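Local coordinates for protein saframycin Mx1 synthetase B (Legionella pneumophila subsp. pneumophila, PDB 3LNV) that belongs to the fatty acid AMP ligases of the ANL superfamily of AMP-binding enzymes and holds a bound 5'-O-[(S)-(dodecanoyloxy)(hydroxy)phosphoryl]adenosine in this structure, at residues A[67-72]-A[117-122]; A[207-212]-A[233-238]; A[251-256]-A[284-289]. One frame throughout, in Å; residues are numbered along the deposited sequence.

Contact 1. Residues A[67-72]-A[117-122]; sequences RVLLLF and VIVLMI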
ATOM      1  N   ARG A  67      -9.676  15.393 -14.539  1.00 13.36           N
ATOM      2  CA  ARG A  67      -9.076  14.146 -14.076  1.00 15.10           C
ATOM      3  C   ARG A  67      -8.621  13.320 -15.272  1.00 16.07           C
ATOM      4  O   ARG A  67      -9.327  13.244 -16.286  1.00 14.46           O
ATOM      5  CB  ARG A  67     -10.073  13.325 -13.244  1.00 14.48           C
ATOM      6  CG  ARG A  67     -10.150  13.727 -11.759  1.00 14.92           C
ATOM      7  CD  ARG A  67     -10.802  15.116 -11.591  1.00 16.13           C
ATOM      8  NE  ARG A  67     -12.204  15.089 -12.018  1.00 15.60           N
ATOM      9  CZ  ARG A  67     -12.880  16.127 -12.510  1.00 18.66           C
ATOM     10  NH1 ARG A  67     -12.290  17.303 -12.661  1.00 15.76           N
ATOM     11  NH2 ARG A  67     -14.170  15.986 -12.852  1.00 18.02           N
ATOM     12  N   VAL A  68      -7.463  12.675 -15.152  1.00 14.03           N
ATOM     13  CA  VAL A  68      -7.037  11.733 -16.177  1.00 15.78           C
ATOM     14  C   VAL A  68      -6.769  10.370 -15.529  1.00 17.99           C
ATOM     15  O   VAL A  68      -5.973  10.266 -14.585  1.00 16.55           O
ATOM     16  CB  VAL A  68      -5.764  12.227 -16.878  1.00 17.59           C
ATOM     17  CG1 VAL A  68      -5.262  11.187 -17.866  1.00 19.03           C
ATOM     18  CG2 VAL A  68      -6.002  13.588 -17.552  1.00 15.50           C
ATOM     19  N   LEU A  69      -7.449   9.332 -16.006  1.00 15.17           N
ATOM     20  CA  LEU A  69      -7.297   7.999 -15.419  1.00 15.76           C
ATOM     21  C   LEU A  69      -6.022   7.309 -15.928  1.00 15.52           C
ATOM     22  O   LEU A  69      -5.690   7.396 -17.108  1.00 17.18           O
ATOM     23  CB  LEU A  69      -8.520   7.147 -15.753  1.00 17.66           C
ATOM     24  CG  LEU A  69      -8.674   5.829 -14.988  1.00 20.30           C
ATOM     25  CD1 LEU A  69      -9.164   6.049 -13.540  1.00 17.30           C
ATOM     26  CD2 LEU A  69      -9.642   4.940 -15.754  1.00 20.71           C
ATOM     27  N   LEU A  70      -5.315   6.623 -15.040  1.00 15.23           N
ATOM     28  CA  LEU A  70      -4.112   5.899 -15.443  1.00 18.24           C
ATOM     29  C   LEU A  70      -4.293   4.451 -15.023  1.00 18.94           C
ATOM     30  O   LEU A  70      -4.439   4.159 -13.842  1.00 19.30           O
ATOM     31  CB  LEU A  70      -2.856   6.497 -14.778  1.00 16.04           C
ATOM     32  CG  LEU A  70      -2.666   8.014 -14.879  1.00 17.08           C
ATOM     33  CD1 LEU A  70      -1.521   8.510 -13.973  1.00 16.86           C
ATOM     34  CD2 LEU A  70      -2.452   8.485 -16.341  1.00 15.74           C
ATOM     35  N   LEU A  71      -4.334   3.547 -15.986  1.00 19.63           N
ATOM     36  CA  LEU A  71      -4.304   2.121 -15.648  1.00 22.10           C
ATOM     37  C   LEU A  71      -2.883   1.743 -15.215  1.00 22.63           C
ATOM     38  O   LEU A  71      -2.017   1.479 -16.061  1.00 22.81           O
ATOM     39  CB  LEU A  71      -4.721   1.279 -16.854  1.00 24.08           C
ATOM     40  CG  LEU A  71      -6.210   1.136 -17.117  1.00 24.75           C
ATOM     41  CD1 LEU A  71      -6.444  -0.161 -17.827  1.00 26.92           C
ATOM     42  CD2 LEU A  71      -6.973   1.153 -15.813  1.00 28.25           C
ATOM     43  N   PHE A  72      -2.631   1.716 -13.903  1.00 22.65           N
ATOM     44  CA  PHE A  72      -1.241   1.709 -13.428  1.00 23.60           C
ATOM     45  C   PHE A  72      -0.521   0.355 -13.483  1.00 24.50           C
ATOM     46  O   PHE A  72      -0.179  -0.228 -12.442  1.00 26.46           O
ATOM     47  CB  PHE A  72      -1.115   2.337 -12.025  1.00 23.54           C
ATOM     48  CG  PHE A  72       0.076   3.249 -11.878  1.00 23.86           C
ATOM     49  CD1 PHE A  72       1.361   2.735 -11.871  1.00 19.87           C
ATOM     50  CD2 PHE A  72      -0.087   4.618 -11.780  1.00 22.55           C
ATOM     51  CE1 PHE A  72       2.437   3.542 -11.728  1.00 20.74           C
ATOM     52  CE2 PHE A  72       1.016   5.454 -11.650  1.00 23.26           C
ATOM     53  CZ  PHE A  72       2.279   4.913 -11.623  1.00 22.75           C
ATOM     54  N   VAL A 117     -11.620  12.734 -18.230  1.00 17.63           N
ATOM     55  CA  VAL A 117     -11.896  13.060 -19.623  1.00 22.31           C
ATOM     56  C   VAL A 117     -11.120  12.163 -20.590  1.00 22.04           C
ATOM     57  O   VAL A 117     -11.489  12.018 -21.766  1.00 21.62           O
ATOM     58  CB  VAL A 117     -11.572  14.535 -19.937  1.00 19.07           C
ATOM     59  CG1 VAL A 117     -12.484  15.459 -19.133  1.00 20.21           C
ATOM     60  CG2 VAL A 117     -10.118  14.837 -19.624  1.00 18.57           C
ATOM     61  N   ILE A 118     -10.047  11.568 -20.089  1.00 20.16           N
ATOM     62  CA  ILE A 118      -9.179  10.677 -20.882  1.00 17.67           C
ATOM     63  C   ILE A 118      -8.644   9.587 -19.957  1.00 20.04           C
ATOM     64  O   ILE A 118      -8.499   9.822 -18.743  1.00 17.19           O
ATOM     65  CB  ILE A 118      -7.988  11.453 -21.480  1.00 21.35           C
ATOM     66  CG1 ILE A 118      -8.441  12.443 -22.558  1.00 21.10           C
ATOM     67  CG2 ILE A 118      -6.939  10.497 -22.075  1.00 22.49           C
ATOM     68  CD1 ILE A 118      -7.399  13.545 -22.828  1.00 22.21           C
ATOM     69  N   VAL A 119      -8.378   8.400 -20.502  1.00 17.84           N
ATOM     70  CA  VAL A 119      -7.641   7.369 -19.767  1.00 17.08           C
ATOM     71  C   VAL A 119      -6.340   6.982 -20.503  1.00 19.64           C
ATOM     72  O   VAL A 119      -6.336   6.790 -21.725  1.00 22.09           O
ATOM     73  CB  VAL A 119      -8.506   6.096 -19.503  1.00 20.49           C
ATOM     74  CG1 VAL A 119      -9.041   5.535 -20.801  1.00 24.95           C
ATOM     75  CG2 VAL A 119      -7.681   5.015 -18.762  1.00 21.97           C
ATOM     76  N   LEU A 120      -5.233   6.866 -19.774  1.00 19.71           N
ATOM     77  CA  LEU A 120      -3.968   6.438 -20.389  1.00 20.32           C
ATOM     78  C   LEU A 120      -3.634   5.027 -19.964  1.00 21.67           C
ATOM     79  O   LEU A 120      -3.842   4.670 -18.810  1.00 21.10           O
ATOM     80  CB  LEU A 120      -2.823   7.362 -19.978  1.00 19.23           C
ATOM     81  CG  LEU A 120      -2.683   8.712 -20.655  1.00 21.79           C
ATOM     82  CD1 LEU A 120      -4.008   9.360 -20.701  1.00 23.90           C
ATOM     83  CD2 LEU A 120      -1.699   9.592 -19.861  1.00 18.99           C
HETATM   84  N   MSE A 121      -3.061   4.241 -20.875  1.00 20.64           N
HETATM   85  CA  MSE A 121      -2.702   2.854 -20.562  1.00 23.73           C
HETATM   86  C   MSE A 121      -1.702   2.293 -21.586  1.00 26.52           C
HETATM   87  O   MSE A 121      -1.547   2.859 -22.661  1.00 25.47           O
HETATM   88  CB  MSE A 121      -3.967   1.973 -20.547  1.00 25.91           C
HETATM   89  CG  MSE A 121      -4.652   1.848 -21.905  1.00 27.59           C
HETATM   90 SE   MSE A 121      -6.325   0.761 -21.881  1.00 40.93          SE
HETATM   91  CE  MSE A 121      -7.491   1.924 -20.792  1.00 27.74           C
ATOM     92  N   ILE A 122      -1.026   1.186 -21.260  1.00 26.71           N
ATOM     93  CA  ILE A 122      -0.047   0.619 -22.210  1.00 30.14           C
ATOM     94  C   ILE A 122      -0.746  -0.134 -23.339  1.00 32.32           C
ATOM     95  O   ILE A 122      -1.874  -0.609 -23.173  1.00 34.36           O
ATOM     96  CB  ILE A 122       0.944  -0.346 -21.551  1.00 29.75           C
ATOM     97  CG1 ILE A 122       0.193  -1.574 -21.003  1.00 29.62           C
ATOM     98  CG2 ILE A 122       1.767   0.373 -20.481  1.00 30.17           C
ATOM     99  CD1 ILE A 122       1.089  -2.689 -20.482  1.00 35.73           C
TER
HETATM  100  O   HOH W   1      -1.801   0.159 -18.790  1.00 26.73           O

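Contact 2. Residues A[207-212]-A[233-238]; sequences DETIIF and GGIQAI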
ATOM      1  N   ASP A 207      22.308  11.612  -0.433  1.00 22.54           N
ATOM      2  CA  ASP A 207      22.625  11.553  -1.850  1.00 21.90           C
ATOM      3  C   ASP A 207      22.880  10.132  -2.291  1.00 21.05           C
ATOM      4  O   ASP A 207      22.755   9.832  -3.461  1.00 23.51           O
ATOM      5  CB  ASP A 207      23.861  12.390  -2.181  1.00 27.35           C
ATOM      6  CG  ASP A 207      23.608  13.885  -2.109  1.00 26.59           C
ATOM      7  OD1 ASP A 207      22.487  14.310  -1.782  1.00 26.71           O
ATOM      8  OD2 ASP A 207      24.553  14.649  -2.383  1.00 31.02           O
ATOM      9  N   GLU A 208      23.236   9.252  -1.361  1.00 19.65           N
ATOM     10  CA  GLU A 208      23.598   7.896  -1.748  1.00 20.94           C
ATOM     11  C   GLU A 208      22.466   6.892  -1.543  1.00 22.24           C
ATOM     12  O   GLU A 208      22.621   5.698  -1.805  1.00 20.34           O
ATOM     13  CB  GLU A 208      24.860   7.434  -0.996  1.00 25.34           C
ATOM     14  CG  GLU A 208      26.092   8.353  -1.192  1.00 26.67           C
ATOM     15  CD  GLU A 208      26.358   8.720  -2.646  1.00 31.30           C
ATOM     16  OE1 GLU A 208      26.280   7.826  -3.526  1.00 34.24           O
ATOM     17  OE2 GLU A 208      26.656   9.910  -2.912  1.00 35.73           O
ATOM     18  N   THR A 209      21.329   7.375  -1.068  1.00 19.34           N
ATOM     19  CA  THR A 209      20.196   6.497  -0.830  1.00 20.26           C
ATOM     20  C   THR A 209      19.777   5.732  -2.082  1.00 18.10           C
ATOM     21  O   THR A 209      19.700   6.298  -3.168  1.00 17.72           O
ATOM     22  CB  THR A 209      19.015   7.297  -0.287  1.00 17.90           C
ATOM     23  OG1 THR A 209      19.346   7.777   1.027  1.00 18.06           O
ATOM     24  CG2 THR A 209      17.778   6.415  -0.205  1.00 16.64           C
ATOM     25  N   ILE A 210      19.502   4.441  -1.924  1.00 18.21           N
ATOM     26  CA  ILE A 210      18.931   3.636  -3.010  1.00 17.67           C
ATOM     27  C   ILE A 210      17.669   2.942  -2.526  1.00 19.01           C
ATOM     28  O   ILE A 210      17.736   2.088  -1.634  1.00 16.80           O
ATOM     29  CB  ILE A 210      19.914   2.552  -3.499  1.00 18.65           C
ATOM     30  CG1 ILE A 210      21.171   3.194  -4.058  1.00 20.47           C
ATOM     31  CG2 ILE A 210      19.273   1.666  -4.581  1.00 19.92           C
ATOM     32  CD1 ILE A 210      20.893   4.090  -5.183  1.00 26.81           C
ATOM     33  N   ILE A 211      16.518   3.300  -3.092  1.00 18.38           N
ATOM     34  CA  ILE A 211      15.266   2.716  -2.629  1.00 15.81           C
ATOM     35  C   ILE A 211      14.887   1.585  -3.556  1.00 17.98           C
ATOM     36  O   ILE A 211      14.828   1.774  -4.785  1.00 17.06           O
ATOM     37  CB  ILE A 211      14.139   3.736  -2.607  1.00 15.14           C
ATOM     38  CG1 ILE A 211      14.424   4.832  -1.576  1.00 19.69           C
ATOM     39  CG2 ILE A 211      12.765   3.048  -2.274  1.00 16.78           C
ATOM     40  CD1 ILE A 211      13.354   5.969  -1.602  1.00 17.30           C
ATOM     41  N   PHE A 212      14.685   0.396  -2.999  1.00 14.24           N
ATOM     42  CA  PHE A 212      14.138  -0.685  -3.818  1.00 16.16           C
ATOM     43  C   PHE A 212      12.673  -0.960  -3.452  1.00 16.10           C
ATOM     44  O   PHE A 212      12.286  -0.908  -2.270  1.00 15.64           O
ATOM     45  CB  PHE A 212      14.948  -1.994  -3.719  1.00 15.72           C
ATOM     46  CG  PHE A 212      14.416  -3.084  -4.620  1.00 16.55           C
ATOM     47  CD1 PHE A 212      14.968  -3.277  -5.891  1.00 16.70           C
ATOM     48  CD2 PHE A 212      13.336  -3.876  -4.224  1.00 14.99           C
ATOM     49  CE1 PHE A 212      14.478  -4.260  -6.744  1.00 17.99           C
ATOM     50  CE2 PHE A 212      12.838  -4.875  -5.071  1.00 16.92           C
ATOM     51  CZ  PHE A 212      13.407  -5.059  -6.338  1.00 19.27           C
ATOM     52  N   GLY A 233      13.715  13.729  -4.413  1.00 13.74           N
ATOM     53  CA  GLY A 233      14.962  13.888  -3.679  1.00 13.92           C
ATOM     54  C   GLY A 233      16.230  13.714  -4.487  1.00 15.29           C
ATOM     55  O   GLY A 233      17.319  13.887  -3.961  1.00 16.19           O
ATOM     56  N   GLY A 234      16.115  13.392  -5.771  1.00 15.98           N
ATOM     57  CA  GLY A 234      17.316  13.187  -6.576  1.00 15.02           C
ATOM     58  C   GLY A 234      18.106  11.934  -6.245  1.00 16.09           C
ATOM     59  O   GLY A 234      19.334  11.908  -6.356  1.00 19.77           O
ATOM     60  N   ILE A 235      17.420  10.877  -5.836  1.00 15.08           N
ATOM     61  CA  ILE A 235      18.075   9.617  -5.485  1.00 14.90           C
ATOM     62  C   ILE A 235      17.426   8.492  -6.280  1.00 17.11           C
ATOM     63  O   ILE A 235      16.330   8.650  -6.809  1.00 16.47           O
ATOM     64  CB  ILE A 235      17.895   9.276  -3.999  1.00 17.72           C
ATOM     65  CG1 ILE A 235      16.387   9.198  -3.678  1.00 16.00           C
ATOM     66  CG2 ILE A 235      18.634  10.290  -3.118  1.00 17.97           C
ATOM     67  CD1 ILE A 235      16.092   8.813  -2.260  1.00 19.75           C
ATOM     68  N   GLN A 236      18.061   7.333  -6.323  1.00 15.18           N
ATOM     69  CA  GLN A 236      17.599   6.276  -7.222  1.00 17.24           C
ATOM     70  C   GLN A 236      16.468   5.421  -6.685  1.00 19.53           C
ATOM     71  O   GLN A 236      16.449   5.062  -5.500  1.00 15.94           O
ATOM     72  CB  GLN A 236      18.744   5.342  -7.531  1.00 18.83           C
ATOM     73  CG  GLN A 236      19.526   5.693  -8.739  1.00 22.77           C
ATOM     74  CD  GLN A 236      20.503   4.599  -9.026  1.00 28.24           C
ATOM     75  OE1 GLN A 236      21.563   4.530  -8.404  1.00 29.96           O
ATOM     76  NE2 GLN A 236      20.137   3.702  -9.928  1.00 23.69           N
ATOM     77  N   ALA A 237      15.542   5.066  -7.577  1.00 16.55           N
ATOM     78  CA  ALA A 237      14.534   4.088  -7.242  1.00 17.81           C
ATOM     79  C   ALA A 237      14.756   2.910  -8.147  1.00 18.39           C
ATOM     80  O   ALA A 237      15.011   3.080  -9.343  1.00 18.35           O
ATOM     81  CB  ALA A 237      13.121   4.651  -7.434  1.00 16.38           C
ATOM     82  N   ILE A 238      14.651   1.718  -7.578  1.00 17.28           N
ATOM     83  CA  ILE A 238      14.778   0.490  -8.333  1.00 16.29           C
ATOM     84  C   ILE A 238      13.576  -0.355  -7.974  1.00 18.19           C
ATOM     85  O   ILE A 238      13.244  -0.492  -6.797  1.00 17.85           O
ATOM     86  CB  ILE A 238      16.104  -0.238  -7.992  1.00 16.83           C
ATOM     87  CG1 ILE A 238      17.284   0.713  -8.207  1.00 19.60           C
ATOM     88  CG2 ILE A 238      16.246  -1.523  -8.836  1.00 19.60           C
ATOM     89  CD1 ILE A 238      18.667   0.074  -8.072  1.00 24.38           C
TER
HETATM   90  O   HOH W   2      22.173  11.603  -5.551  1.00 29.38           O
HETATM   91  O   HOH W   3      20.748   7.279  -5.425  1.00 24.99           O

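Contact 3. Residues A[251-256]-A[284-289]; sequences SWLKHI and EGLDLS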
ATOM      1  N   SER A 251      13.240 -12.910  -4.905  1.00 21.65           N
ATOM      2  CA  SER A 251      13.750 -11.873  -5.805  1.00 21.31           C
ATOM      3  C   SER A 251      13.914 -10.531  -5.077  1.00 19.58           C
ATOM      4  O   SER A 251      14.835  -9.765  -5.359  1.00 19.01           O
ATOM      5  CB  SER A 251      12.881 -11.740  -7.065  1.00 20.07           C
ATOM      6  OG  SER A 251      11.531 -11.429  -6.741  1.00 22.62           O
ATOM      7  N   TRP A 252      13.025 -10.243  -4.134  1.00 18.53           N
ATOM      8  CA  TRP A 252      13.160  -9.016  -3.340  1.00 19.39           C
ATOM      9  C   TRP A 252      14.577  -8.939  -2.748  1.00 20.38           C
ATOM     10  O   TRP A 252      15.287  -7.924  -2.855  1.00 17.79           O
ATOM     11  CB  TRP A 252      12.101  -8.988  -2.231  1.00 18.24           C
ATOM     12  CG  TRP A 252      11.998  -7.686  -1.440  1.00 18.33           C
ATOM     13  CD1 TRP A 252      12.542  -6.467  -1.774  1.00 17.58           C
ATOM     14  CD2 TRP A 252      11.276  -7.480  -0.216  1.00 16.99           C
ATOM     15  NE1 TRP A 252      12.194  -5.524  -0.831  1.00 16.56           N
ATOM     16  CE2 TRP A 252      11.429  -6.117   0.138  1.00 17.29           C
ATOM     17  CE3 TRP A 252      10.515  -8.318   0.619  1.00 18.67           C
ATOM     18  CZ2 TRP A 252      10.846  -5.566   1.294  1.00 16.70           C
ATOM     19  CZ3 TRP A 252       9.932  -7.769   1.777  1.00 18.03           C
ATOM     20  CH2 TRP A 252      10.099  -6.402   2.095  1.00 17.59           C
ATOM     21  N   LEU A 253      14.993 -10.039  -2.136  1.00 19.89           N
ATOM     22  CA  LEU A 253      16.244 -10.067  -1.384  1.00 21.62           C
ATOM     23  C   LEU A 253      17.450 -10.176  -2.305  1.00 21.78           C
ATOM     24  O   LEU A 253      18.501  -9.604  -2.032  1.00 22.65           O
ATOM     25  CB  LEU A 253      16.227 -11.219  -0.373  1.00 22.67           C
ATOM     26  CG  LEU A 253      14.996 -11.183   0.534  1.00 22.32           C
ATOM     27  CD1 LEU A 253      15.033 -12.305   1.583  1.00 22.41           C
ATOM     28  CD2 LEU A 253      14.878  -9.830   1.209  1.00 22.00           C
ATOM     29  N   LYS A 254      17.289 -10.909  -3.398  1.00 22.80           N
ATOM     30  CA  LYS A 254      18.310 -10.943  -4.423  1.00 22.27           C
ATOM     31  C   LYS A 254      18.547  -9.560  -5.031  1.00 21.77           C
ATOM     32  O   LYS A 254      19.685  -9.203  -5.350  1.00 23.34           O
ATOM     33  CB  LYS A 254      17.946 -11.943  -5.517  1.00 27.19           C
ATOM     34  CG  LYS A 254      18.990 -11.981  -6.639  1.00 32.32           C
ATOM     35  CD  LYS A 254      18.559 -12.831  -7.827  1.00 36.44           C
ATOM     36  CE  LYS A 254      18.469 -14.317  -7.468  1.00 39.91           C
ATOM     37  NZ  LYS A 254      18.319 -15.160  -8.699  1.00 42.97           N
ATOM     38  N   HIS A 255      17.489  -8.775  -5.213  1.00 20.42           N
ATOM     39  CA  HIS A 255      17.682  -7.445  -5.794  1.00 20.64           C
ATOM     40  C   HIS A 255      18.274  -6.434  -4.828  1.00 19.41           C
ATOM     41  O   HIS A 255      19.141  -5.641  -5.197  1.00 21.11           O
ATOM     42  CB  HIS A 255      16.402  -6.933  -6.435  1.00 17.91           C
ATOM     43  CG  HIS A 255      16.082  -7.636  -7.711  1.00 21.29           C
ATOM     44  ND1 HIS A 255      14.796  -7.934  -8.106  1.00 23.60           N
ATOM     45  CD2 HIS A 255      16.899  -8.140  -8.667  1.00 22.30           C
ATOM     46  CE1 HIS A 255      14.831  -8.573  -9.262  1.00 21.90           C
ATOM     47  NE2 HIS A 255      16.096  -8.714  -9.622  1.00 27.00           N
ATOM     48  N   ILE A 256      17.827  -6.469  -3.586  1.00 16.53           N
ATOM     49  CA  ILE A 256      18.469  -5.656  -2.575  1.00 18.21           C
ATOM     50  C   ILE A 256      19.976  -5.970  -2.568  1.00 19.41           C
ATOM     51  O   ILE A 256      20.823  -5.064  -2.509  1.00 18.67           O
ATOM     52  CB  ILE A 256      17.808  -5.865  -1.190  1.00 19.70           C
ATOM     53  CG1 ILE A 256      16.391  -5.261  -1.194  1.00 17.08           C
ATOM     54  CG2 ILE A 256      18.693  -5.277  -0.058  1.00 20.05           C
ATOM     55  CD1 ILE A 256      15.658  -5.352   0.150  1.00 17.65           C
ATOM     56  N   GLU A 284      21.628 -18.711  -0.167  1.00 36.54           N
ATOM     57  CA  GLU A 284      23.057 -18.582  -0.438  1.00 36.05           C
ATOM     58  C   GLU A 284      23.280 -17.487  -1.467  1.00 33.47           C
ATOM     59  O   GLU A 284      22.628 -17.473  -2.507  1.00 32.63           O
ATOM     60  CB  GLU A 284      23.628 -19.906  -0.948  1.00 38.64           C
ATOM     61  CG  GLU A 284      25.155 -19.936  -0.991  1.00 44.24           C
ATOM     62  CD  GLU A 284      25.716 -21.299  -1.354  1.00 47.16           C
ATOM     63  OE1 GLU A 284      24.932 -22.261  -1.518  1.00 50.06           O
ATOM     64  OE2 GLU A 284      26.953 -21.409  -1.483  1.00 53.97           O
ATOM     65  N   GLY A 285      24.197 -16.572  -1.179  1.00 31.59           N
ATOM     66  CA  GLY A 285      24.479 -15.484  -2.101  1.00 33.20           C
ATOM     67  C   GLY A 285      23.829 -14.174  -1.671  1.00 28.40           C
ATOM     68  O   GLY A 285      24.231 -13.098  -2.091  1.00 29.03           O
ATOM     69  N   LEU A 286      22.831 -14.273  -0.807  1.00 27.05           N
ATOM     70  CA  LEU A 286      22.219 -13.090  -0.214  1.00 27.32           C
ATOM     71  C   LEU A 286      23.189 -12.307   0.664  1.00 26.68           C
ATOM     72  O   LEU A 286      23.935 -12.887   1.457  1.00 27.86           O
ATOM     73  CB  LEU A 286      20.992 -13.485   0.600  1.00 27.76           C
ATOM     74  CG  LEU A 286      19.793 -13.961  -0.213  1.00 27.65           C
ATOM     75  CD1 LEU A 286      18.626 -14.218   0.728  1.00 26.13           C
ATOM     76  CD2 LEU A 286      19.419 -12.930  -1.285  1.00 23.93           C
ATOM     77  N   ASP A 287      23.170 -10.988   0.510  1.00 24.98           N
ATOM     78  CA  ASP A 287      23.978 -10.084   1.322  1.00 25.14           C
ATOM     79  C   ASP A 287      23.186  -8.802   1.525  1.00 25.03           C
ATOM     80  O   ASP A 287      23.192  -7.908   0.677  1.00 21.68           O
ATOM     81  CB  ASP A 287      25.326  -9.783   0.662  1.00 25.72           C
ATOM     82  CG  ASP A 287      26.191  -8.844   1.495  1.00 28.00           C
ATOM     83  OD1 ASP A 287      25.685  -8.223   2.456  1.00 27.47           O
ATOM     84  OD2 ASP A 287      27.395  -8.722   1.189  1.00 34.17           O
ATOM     85  N   LEU A 288      22.539  -8.725   2.683  1.00 21.99           N
ATOM     86  CA  LEU A 288      21.542  -7.708   2.996  1.00 22.48           C
ATOM     87  C   LEU A 288      22.135  -6.573   3.835  1.00 21.74           C
ATOM     88  O   LEU A 288      21.411  -5.716   4.342  1.00 19.02           O
ATOM     89  CB  LEU A 288      20.394  -8.376   3.766  1.00 21.51           C
ATOM     90  CG  LEU A 288      19.215  -8.961   2.981  1.00 24.43           C
ATOM     91  CD1 LEU A 288      19.488  -9.126   1.497  1.00 23.13           C
ATOM     92  CD2 LEU A 288      18.606 -10.228   3.606  1.00 22.17           C
ATOM     93  N   SER A 289      23.461  -6.569   3.968  1.00 20.15           N
ATOM     94  CA  SER A 289      24.148  -5.562   4.768  1.00 21.50           C
ATOM     95  C   SER A 289      23.888  -4.117   4.348  1.00 20.63           C
ATOM     96  O   SER A 289      24.029  -3.220   5.161  1.00 20.69           O
ATOM     97  CB  SER A 289      25.666  -5.825   4.789  1.00 24.65           C
ATOM     98  OG  SER A 289      26.153  -5.922   3.475  1.00 26.66           O
TER

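Contact 1. Residues A[67-72]-A[117-122]
Leu69 and Leu120 join strands 67-71 and 118-121 as parallel neighbours inside a mixed sheet of the AMP-binding domain, with axes 4.6 Å apart and 25° from parallel. Four backbone hydrogen bonds make the ladder. Leu69 gives its N to Ile118 O and receives Leu120 N at its O (2.8 Å), the straightest of the four, while Val117 N to Arg67 O and Leu71 N to Leu120 O extend the pattern at its two ends. Weaker CA-H...O contacts run between these bonds, such as Val119 CA to Leu69 O.

The apolar packing falls on two faces. On one, Leu120 forks between two partners: CD1 meets Val68 CG1 at 3.6 Å and CD2 meets Leu70 CD2 at 3.8 Å; helix 76-87 packs on Val68 and Leu70 on this face. On the other, Leu69 and Val119 lie alongside each other, Leu69 CD2 against Val119 CG2 at 3.6 Å, next to Phe140.

Past the last bridge, Leu71 and selenomethionine Met121 run side by side. The latter's chain bends at its end (chi3 67°), which brings CE to 3.8 Å from Leu71 CD1. A water bridges the two chains where the direct ladder ends, donating to Leu71 O and accepting from Ile122 N at 2.8 Å.

Contact 2. Residues A[207-212]-A[233-238]
Ile210 lays its CD1 methyl against the flank of Gln236, 3.4 Å from CB and 3.3 Å from OE1, the two side chains running alongside each other in the same direction. They belong to a beta-alpha-beta unit, in which helix 220-233 carries the chain from strand 210-213 to the parallel strand 236-239.

On the same face, Ile238 reaches two neighbours. Its CD1 meets Ile210 CG2, while its other branch, CG2, comes to 3.7 Å from Phe212 CD1, the side chains of Phe212 and Ile238 crossing at about a right angle. Ile238 O approaches the same ring obliquely, and Leu33 of strand 28-34 packs against both residues.

The other face turns to the connecting helix, where Pro230 touches Ile211, Ile235 and Ala237; the Ile211 side chain also lies near the bound ligand. Ile235 holds CG1 between its backbone N and carbonyl carbon (chi1 58°), and the extended chain beyond carries CD1 to 3.6 Å from Thr209 CG2 and 4.0 Å from Ile211 CD1. Thr209 OG1 is turned to Asn206 N.

Two backbone bonds hold the strands: Ile211 N to Gln236 O is nearly straight (171°), and Ile238 N to Ile211 O is shorter, at 2.8 Å, but more bent. Ile211 is thus gripped through both its polar backbone atoms. Toward the N-terminal ends the strands part. Gly234, with positive phi in the Schellman motif that closes helix 220-233, leads the chain into the strand. Here water replaces the direct bond: one molecule donates to Thr209 O at 2.7 Å and accepts from Gln236 N at 2.8 Å.

Contact 3. Residues A[251-256]-A[284-289]
Leu253 and Leu286 meet where the irregular segment 284-289 passes helix 250-259, with CA atoms no closer than 6.1 Å, between Lys254 and Leu286. The contact is made by methyl groups resting on the helix surface. Leu286, its CG anti to the carbonyl carbon (chi1 -70°), sets both branches on Leu253: CD2 lies 3.7 Å from CB and 3.5 Å from the carbonyl O, and CD1 lies 4.0 Å from CB. The same CD2 is 3.6 Å from Lys254 N, so one methyl covers the peptide between the two residues.

Leu288 comes to the next part of the helix face. Its CD1 sits 3.7 Å from Leu253 O and 4.2 Å from Ile256 CG2, between the two residues. Phe313 of helix 303-313 packs on Leu253, Leu286 and Leu288 alike.

Between the leucines Asp287 makes an Asx turn, its OD1 accepting from Ser289 N and, at 2.6 Å, from Ser289 OG. The direct contact is van der Waals packing of leucine methyls on side-chain carbons and on the helix backbone. Loop and helix are therefore held by apolar burial against Phe313, with Thr257 OG1, bonded to both Leu253 O and Asp287 N, as the indirect polar link.

All three contacts belong to the AMP-binding enzyme part of the chain and follow one another along it. Contacts 2 and 3 are neighbours, with centres about 17 Å apart, and touch directly: Phe212 CE1 lies 3.3 Å from His255 CB, and Phe212 CD2 lies 3.7 Å from Trp252 CD1, so the strand end packs on the helix. Contact 1 stands apart in another sheet, its nearest atoms about 12 Å from contact 2 and about 17 Å from contact 3. The bound 5'-O-[(S)-(dodecanoyloxy)(hydroxy)phosphoryl]adenosine is closer to contact 2 than to contact 3, about 5 Å from the Ile211 side chain and about 12 Å from that of Ile256.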